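Extracellular subtilisin-like serine proteinase (Vibrio sp. PA-44, PDB 1SH7) probably cleaves peptide bonds as a calcium-binding, subtilisin-like serine endopeptidase of the proteinase K-like group, secreted by a cold-adapted bacterium. Local coordinates at residues L8-I11 / P17-R20; S150-A155 / P224-V229; Q203-S206 / G212-T215. One frame throughout, in Å; residues are numbered along the deposited sequence.

Contact 1 of 3, residues L8-I11 / P17-R20. With CA (calcium ion), chain E.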
loop_
_atom_site.group_PDB
_atom_site.type_symbol
_atom_site.label_atom_id
_atom_site.label_comp_id
_atom_site.label_asym_id
_atom_site.label_seq_id
_atom_site.Cartn_x
_atom_site.Cartn_y
_atom_site.Cartn_z
ATOM N N LEU A 8 0.574 -10.693 6.839
ATOM C CA LEU A 8 -0.671 -11.265 6.374
ATOM C C LEU A 8 -1.434 -11.887 7.542
ATOM O O LEU A 8 -2.650 -11.705 7.688
ATOM C CB LEU A 8 -0.408 -12.330 5.306
ATOM C CG LEU A 8 0.326 -11.940 4.025
ATOM C CD1 LEU A 8 0.393 -13.162 3.130
ATOM C CD2 LEU A 8 -0.335 -10.747 3.346
ATOM N N ASP A 9 -0.700 -12.623 8.369
ATOM C CA ASP A 9 -1.220 -13.278 9.562
ATOM C C ASP A 9 -1.922 -12.270 10.484
ATOM O O ASP A 9 -3.006 -12.545 11.018
ATOM C CB ASP A 9 -0.070 -13.942 10.315
ATOM C CG ASP A 9 -0.534 -14.817 11.469
ATOM O OD1 ASP A 9 0.355 -15.461 12.097
ATOM O OD2 ASP A 9 -1.731 -14.940 11.806
ATOM N N ARG A 10 -1.319 -11.109 10.667
ATOM C CA ARG A 10 -1.873 -10.094 11.546
ATOM C C ARG A 10 -3.190 -9.438 11.082
ATOM O O ARG A 10 -4.006 -9.072 11.911
ATOM C CB ARG A 10 -0.875 -8.950 11.749
ATOM C CG ARG A 10 -1.216 -7.998 12.866
ATOM C CD ARG A 10 -1.292 -8.626 14.251
ATOM N NE ARG A 10 -1.866 -7.771 15.285
ATOM C CZ ARG A 10 -3.176 -7.618 15.547
ATOM N NH1 ARG A 10 -3.552 -6.836 16.552
ATOM N NH2 ARG A 10 -4.103 -8.278 14.863
ATOM N N ILE A 11 -3.381 -9.253 9.785
ATOM C CA ILE A 11 -4.409 -8.330 9.322
ATOM C C ILE A 11 -5.776 -8.991 9.221
ATOM O O ILE A 11 -6.742 -8.285 9.068
ATOM C CB ILE A 11 -4.017 -7.657 7.967
ATOM C CG1 ILE A 11 -3.981 -8.691 6.850
ATOM C CG2 ILE A 11 -2.711 -6.874 8.105
ATOM C CD1 ILE A 11 -3.741 -8.115 5.523
ATOM N N PRO A 17 -2.490 -13.416 20.288
ATOM C CA PRO A 17 -1.351 -13.825 19.449
ATOM C C PRO A 17 -1.690 -14.139 18.000
ATOM O O PRO A 17 -2.852 -14.423 17.676
ATOM C CB PRO A 17 -0.885 -15.126 20.141
ATOM C CG PRO A 17 -2.141 -15.724 20.650
ATOM C CD PRO A 17 -2.980 -14.542 21.120
ATOM N N LEU A 18 -0.672 -14.101 17.131
ATOM C CA LEU A 18 -0.764 -14.590 15.755
ATOM C C LEU A 18 -1.123 -16.069 15.704
ATOM O O LEU A 18 -0.800 -16.820 16.615
ATOM C CB LEU A 18 0.565 -14.374 15.040
ATOM C CG LEU A 18 1.093 -12.952 14.952
ATOM C CD1 LEU A 18 2.519 -12.982 14.371
ATOM C CD2 LEU A 18 0.144 -12.072 14.096
ATOM N N ASP A 19 -1.832 -16.501 14.669
ATOM C CA ASP A 19 -2.217 -17.918 14.550
ATOM C C ASP A 19 -1.619 -18.633 13.343
ATOM O O ASP A 19 -2.001 -19.770 13.028
ATOM C CB ASP A 19 -3.746 -18.070 14.522
ATOM C CG ASP A 19 -4.360 -17.540 13.241
ATOM O OD1 ASP A 19 -5.588 -17.720 13.050
ATOM O OD2 ASP A 19 -3.678 -16.930 12.366
ATOM N N ARG A 20 -0.657 -17.975 12.700
ATOM C CA ARG A 20 0.030 -18.480 11.520
ATOM C C ARG A 20 -0.877 -18.724 10.302
ATOM O O ARG A 20 -0.545 -19.476 9.405
ATOM C CB ARG A 20 0.826 -19.719 11.901
ATOM C CG ARG A 20 1.892 -19.399 12.965
ATOM C CD ARG A 20 2.737 -20.600 13.313
ATOM N NE ARG A 20 1.982 -21.583 14.091
ATOM C CZ ARG A 20 1.732 -22.839 13.717
ATOM N NH1 ARG A 20 1.021 -23.632 14.524
ATOM N NH2 ARG A 20 2.179 -23.311 12.549
HETATM CA CA CA E . -4.115 -14.721 11.365
HETATM O O HOH W 1 -6.175 -15.729 11.629
#
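A chi1 of -172° swings the Asp9 carboxylate away from its own amide nitrogen, and a chi1 of 70° tucks CG of Asp19 between N and the carbonyl carbon, bringing both carboxylates to one calcium ion and closing a calcium-binding loop after helix 6-11. Their planes lie 21° apart, and Asp9 OD2 and Asp19 OD2 come within 2.8 Å of each other, a spacing that two anionic oxygens tolerate because both bind the metal. Asp9 also offers its backbone O, so one residue holds calcium through main chain and side chain together. Aspartate suits this place, being short and having a second oxygen to spare: Asp9 OD1 accepts the N-H of Arg20 in a bent bond (N to OD1 2.8 Å) from above the carboxylate plane, while OD2 turns its syn lone pair to Asp19 N, 3.3 Å away. Asp12, Gln13 and Asn21 complete the protein ligands of the site. Beside it, Leu18 lays CD2 against the aliphatic part of Arg10, 3.7 Å from CD, the side chains crossing at about a right angle; the Arg10 guanidinium goes on to a salt bridge with Asp183. The oxygen of a calcium-bound water donates to Asp19 OD1 over a short 2.5 Å.

Contact 2 of 3, residues S150-A155 / P224-V229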
loop_
_atom_site.group_PDB
_atom_site.type_symbol
_atom_site.label_atom_id
_atom_site.label_comp_id
_atom_site.label_asym_id
_atom_site.label_seq_id
_atom_site.Cartn_x
_atom_site.Cartn_y
_atom_site.Cartn_z
ATOM N N SER A 150 -8.671 5.520 -5.458
ATOM C CA SER A 150 -8.140 5.643 -4.095
ATOM C C SER A 150 -6.595 5.546 -4.110
ATOM O O SER A 150 -6.036 4.760 -4.874
ATOM C CB SER A 150 -8.694 4.524 -3.200
ATOM O OG SER A 150 -10.077 4.707 -2.949
ATOM N N PHE A 151 -5.929 6.341 -3.266
ATOM C CA PHE A 151 -4.493 6.375 -3.198
ATOM C C PHE A 151 -4.026 6.032 -1.785
ATOM O O PHE A 151 -4.423 6.723 -0.820
ATOM C CB PHE A 151 -3.949 7.761 -3.596
ATOM C CG PHE A 151 -3.660 7.912 -5.080
ATOM C CD1 PHE A 151 -4.694 7.881 -6.000
ATOM C CD2 PHE A 151 -2.375 8.057 -5.531
ATOM C CE1 PHE A 151 -4.474 7.968 -7.339
ATOM C CE2 PHE A 151 -2.112 8.174 -6.862
ATOM C CZ PHE A 151 -3.170 8.139 -7.794
ATOM N N MET A 152 -3.199 4.986 -1.689
ATOM C CA MET A 152 -2.517 4.580 -0.457
ATOM C C MET A 152 -1.095 5.181 -0.460
ATOM O O MET A 152 -0.378 5.029 -1.421
ATOM C CB MET A 152 -2.458 3.062 -0.351
ATOM C CG MET A 152 -3.770 2.322 -0.698
ATOM S SD MET A 152 -5.079 2.657 0.434
ATOM C CE MET A 152 -6.098 3.743 -0.514
ATOM N N LEU A 153 -0.717 5.870 0.618
ATOM C CA LEU A 153 0.499 6.693 0.688
ATOM C C LEU A 153 1.342 6.321 1.909
ATOM O O LEU A 153 0.798 6.203 2.992
ATOM C CB LEU A 153 0.104 8.182 0.808
ATOM C CG LEU A 153 -0.952 8.654 -0.195
ATOM C CD1 LEU A 153 -1.424 10.074 0.159
ATOM C CD2 LEU A 153 -0.446 8.578 -1.607
ATOM N N ALA A 154 2.666 6.139 1.752
ATOM C CA ALA A 154 3.519 5.845 2.882
ATOM C C ALA A 154 3.704 7.078 3.755
ATOM O O ALA A 154 3.922 8.183 3.251
ATOM C CB ALA A 154 4.832 5.332 2.421
ATOM N N ALA A 155 3.641 6.887 5.068
ATOM C CA ALA A 155 3.777 8.012 6.014
ATOM C C ALA A 155 5.210 8.580 6.049
ATOM O O ALA A 155 5.384 9.780 6.279
ATOM C CB ALA A 155 3.371 7.598 7.415
ATOM N N PRO A 224 1.381 -1.177 0.998
ATOM C CA PRO A 224 0.790 -2.207 0.142
ATOM C C PRO A 224 -0.079 -3.219 0.860
ATOM O O PRO A 224 -0.949 -3.742 0.196
ATOM C CB PRO A 224 2.002 -2.825 -0.582
ATOM C CG PRO A 224 3.230 -2.445 0.286
ATOM C CD PRO A 224 2.848 -1.141 0.863
ATOM N N HIS A 225 0.099 -3.442 2.167
ATOM C CA HIS A 225 -0.876 -4.218 2.924
ATOM C C HIS A 225 -2.245 -3.539 2.788
ATOM O O HIS A 225 -3.257 -4.223 2.544
ATOM C CB HIS A 225 -0.488 -4.388 4.402
ATOM C CG HIS A 225 0.630 -5.373 4.639
ATOM N ND1 HIS A 225 1.956 -5.002 4.608
ATOM C CD2 HIS A 225 0.617 -6.688 4.965
ATOM C CE1 HIS A 225 2.722 -6.053 4.860
ATOM N NE2 HIS A 225 1.930 -7.095 5.076
ATOM N N VAL A 226 -2.261 -2.222 2.945
ATOM C CA VAL A 226 -3.480 -1.441 2.868
ATOM C C VAL A 226 -4.022 -1.444 1.422
ATOM O O VAL A 226 -5.219 -1.626 1.215
ATOM C CB VAL A 226 -3.298 0.018 3.403
ATOM C CG1 VAL A 226 -4.640 0.757 3.423
ATOM C CG2 VAL A 226 -2.683 0.053 4.797
ATOM N N ALA A 227 -3.159 -1.276 0.422
ATOM C CA ALA A 227 -3.601 -1.340 -0.966
ATOM C C ALA A 227 -4.175 -2.713 -1.310
ATOM O O ALA A 227 -5.137 -2.824 -2.061
ATOM C CB ALA A 227 -2.477 -1.032 -1.885
ATOM N N GLY A 228 -3.537 -3.756 -0.774
ATOM C CA GLY A 228 -4.004 -5.123 -0.908
ATOM C C GLY A 228 -5.421 -5.249 -0.380
ATOM O O GLY A 228 -6.301 -5.804 -1.043
ATOM N N VAL A 229 -5.661 -4.696 0.795
ATOM C CA VAL A 229 -6.978 -4.788 1.413
ATOM C C VAL A 229 -8.029 -3.920 0.666
ATOM O O VAL A 229 -9.178 -4.342 0.485
ATOM C CB VAL A 229 -6.899 -4.434 2.916
ATOM C CG1 VAL A 229 -8.286 -4.257 3.506
ATOM C CG2 VAL A 229 -6.147 -5.525 3.686
#
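Met152 meets Val226 and Ala227 where the parallel sheet of the subtilisin fold is covered by helix 219-236. Its sulfur does one half of the work, SD lying 3.6 Å from CG1 of Val226, with the two side chains running obliquely to each other. Its CG does the other half, resting 3.7 Å from CA of Ala227 and 3.8 Å from the CB of that residue. The small alanine lets the methionine come right up to the helix backbone, while CB of Val226 points toward the strand and CG1 is the branch that touches the sulfur. Bends at chi2 (-66°) and chi3 (105°) curl the methionine chain, a flexibility that lets one unbranched thioether touch two neighbouring helix residues with different atoms. In the next shell, strand 150-154 is held by backbone hydrogen bonds to both its neighbours, with Met152 paired to Ala125 and Met127 and Phe151 to Val174. Val226 also packs on Val176 and Leu249, and Ala227 on Ile78 of helix 70-79. Farther along the same strand, Ala154 belongs to the pocket that holds phenylmethanesulfonic acid. No hydrogen bond crosses between the two segments, so strand and helix are joined here by dispersion and by the exclusion of water from buried apolar groups.

Contact 3 of 3, residues Q203-S206 / G212-T215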
loop_
_atom_site.group_PDB
_atom_site.type_symbol
_atom_site.label_atom_id
_atom_site.label_comp_id
_atom_site.label_asym_id
_atom_site.label_seq_id
_atom_site.Cartn_x
_atom_site.Cartn_y
_atom_site.Cartn_z
ATOM N N GLN A 203 10.043 -5.985 8.974
ATOM C CA GLN A 203 10.441 -7.346 8.619
ATOM C C GLN A 203 9.417 -8.012 7.762
ATOM O O GLN A 203 8.822 -9.043 8.134
ATOM C CB GLN A 203 10.720 -8.145 9.874
ATOM C CG GLN A 203 11.987 -7.718 10.478
ATOM C CD GLN A 203 11.837 -7.339 11.889
ATOM O OE1 GLN A 203 11.680 -8.220 12.755
ATOM N NE2 GLN A 203 11.874 -6.032 12.158
ATOM N N ILE A 204 9.175 -7.406 6.610
ATOM C CA ILE A 204 8.203 -7.952 5.662
ATOM C C ILE A 204 8.883 -8.679 4.501
ATOM O O ILE A 204 9.668 -8.072 3.738
ATOM C CB ILE A 204 7.287 -6.819 5.058
ATOM C CG1 ILE A 204 6.540 -6.043 6.158
ATOM C CG2 ILE A 204 6.314 -7.391 4.055
ATOM C CD1 ILE A 204 5.667 -6.869 7.055
ATOM N N LYS A 205 8.554 -9.952 4.342
ATOM C CA LYS A 205 9.095 -10.754 3.243
ATOM C C LYS A 205 8.245 -10.593 1.985
ATOM O O LYS A 205 7.036 -10.777 2.022
ATOM C CB LYS A 205 9.156 -12.224 3.592
ATOM C CG LYS A 205 9.890 -13.049 2.535
ATOM C CD LYS A 205 9.912 -14.513 2.913
ATOM C CE LYS A 205 10.663 -15.290 1.853
ATOM N NZ LYS A 205 10.875 -16.652 2.331
ATOM N N SER A 206 8.898 -10.358 0.854
ATOM C CA SER A 206 8.176 -10.276 -0.430
ATOM C C SER A 206 9.121 -10.450 -1.615
ATOM O O SER A 206 10.326 -10.588 -1.446
ATOM C CB SER A 206 7.452 -8.929 -0.539
ATOM O OG SER A 206 6.478 -8.920 -1.558
ATOM N N GLY A 212 14.055 -13.488 -6.892
ATOM C CA GLY A 212 14.038 -14.098 -5.576
ATOM C C GLY A 212 13.194 -13.272 -4.590
ATOM O O GLY A 212 12.143 -12.689 -4.964
ATOM N N TYR A 213 13.646 -13.199 -3.346
ATOM C CA TYR A 213 12.898 -12.554 -2.259
ATOM C C TYR A 213 13.803 -11.732 -1.379
ATOM O O TYR A 213 15.012 -11.858 -1.430
ATOM C CB TYR A 213 12.132 -13.594 -1.432
ATOM C CG TYR A 213 11.185 -14.392 -2.302
ATOM C CD1 TYR A 213 9.911 -13.958 -2.533
ATOM C CD2 TYR A 213 11.595 -15.569 -2.933
ATOM C CE1 TYR A 213 9.047 -14.653 -3.370
ATOM C CE2 TYR A 213 10.743 -16.272 -3.769
ATOM C CZ TYR A 213 9.475 -15.796 -4.001
ATOM O OH TYR A 213 8.585 -16.428 -4.810
ATOM N N LYS A 214 13.205 -10.840 -0.595
ATOM C CA LYS A 214 13.946 -9.997 0.347
ATOM C C LYS A 214 13.010 -9.616 1.481
ATOM O O LYS A 214 11.805 -9.543 1.298
ATOM C CB LYS A 214 14.473 -8.737 -0.332
ATOM C CG LYS A 214 15.667 -8.104 0.394
ATOM C CD LYS A 214 16.209 -6.898 -0.383
ATOM C CE LYS A 214 17.574 -6.391 0.118
ATOM N NZ LYS A 214 17.496 -5.023 0.698
ATOM N N THR A 215 13.574 -9.462 2.660
ATOM C CA THR A 215 12.821 -9.075 3.847
ATOM C C THR A 215 13.282 -7.671 4.224
ATOM O O THR A 215 14.461 -7.435 4.526
ATOM C CB THR A 215 13.065 -10.076 4.983
ATOM O OG1 THR A 215 12.556 -11.374 4.601
ATOM C CG2 THR A 215 12.256 -9.678 6.195
#
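Lys205 and Ser206 face Thr215 and Lys214 across an antiparallel beta hairpin made of strands 204-207 and 213-216, whose short segments run at 171° to each other. Backbone hydrogen bonds come first: Ser206 and Lys214 form a hydrogen-bonded pair, Ser206 N reaching Lys214 O at 3.1 Å and Lys214 N returning to Ser206 O at 3.0 Å. Lys205 and Thr215 are the adjoining non-hydrogen-bonded pair, their CA atoms 4.1 Å apart. Weaker CA-H...O contacts fill in between, such as Thr215 CA to Ile204 O at 3.3 Å.

Side-chain packing follows. The beta-branched Thr215 suits an extended strand, and its two branches divide the work: OG1 lies against CB of Lys205, whereas CG2, anti to the backbone N, covers the main chain of Gln203. Lys205 is stretched out beyond CG, which brings its CE 4.0 Å from CB of Tyr213 and its NZ on to the hydroxyl of Tyr83. Ile204 turns away from the other strand and packs on Thr77 and Met221.

Polar ends tie the hairpin to its surroundings. Ser206 is buried, and its OG is satisfied by a hydrogen bond to the carbonyl of His73. Tyr213 puts OH in a hydrogen bond with Glu45 and its ring edge-to-face with His44; at the near edge of that ring, Tyr213 CD1 is 3.6 Å from Ser206 O.

Overall arrangement
This chain is the subtilase (peptidase S8) catalytic domain of a longer protein. From the N terminus, contact 1 comes first, closing a short loop between helix 6-11 and the chain that leads to strand 32-37, and it is complete before the others open. Contact 2 spans far more sequence, bringing strand 150-154 of the central sheet to helix 219-236. Contact 3, a local hairpin, falls wholly within that span, and its second strand leads almost directly into the helix. His225 links all three: its CE1 packs 3.8 Å from Ile204 CD1, and its NE2 lies near the backbone of Leu8. Ile11 also touches Val229, so helix 219-236 touches calcium-binding helix 6-11, the sheet and the hairpin.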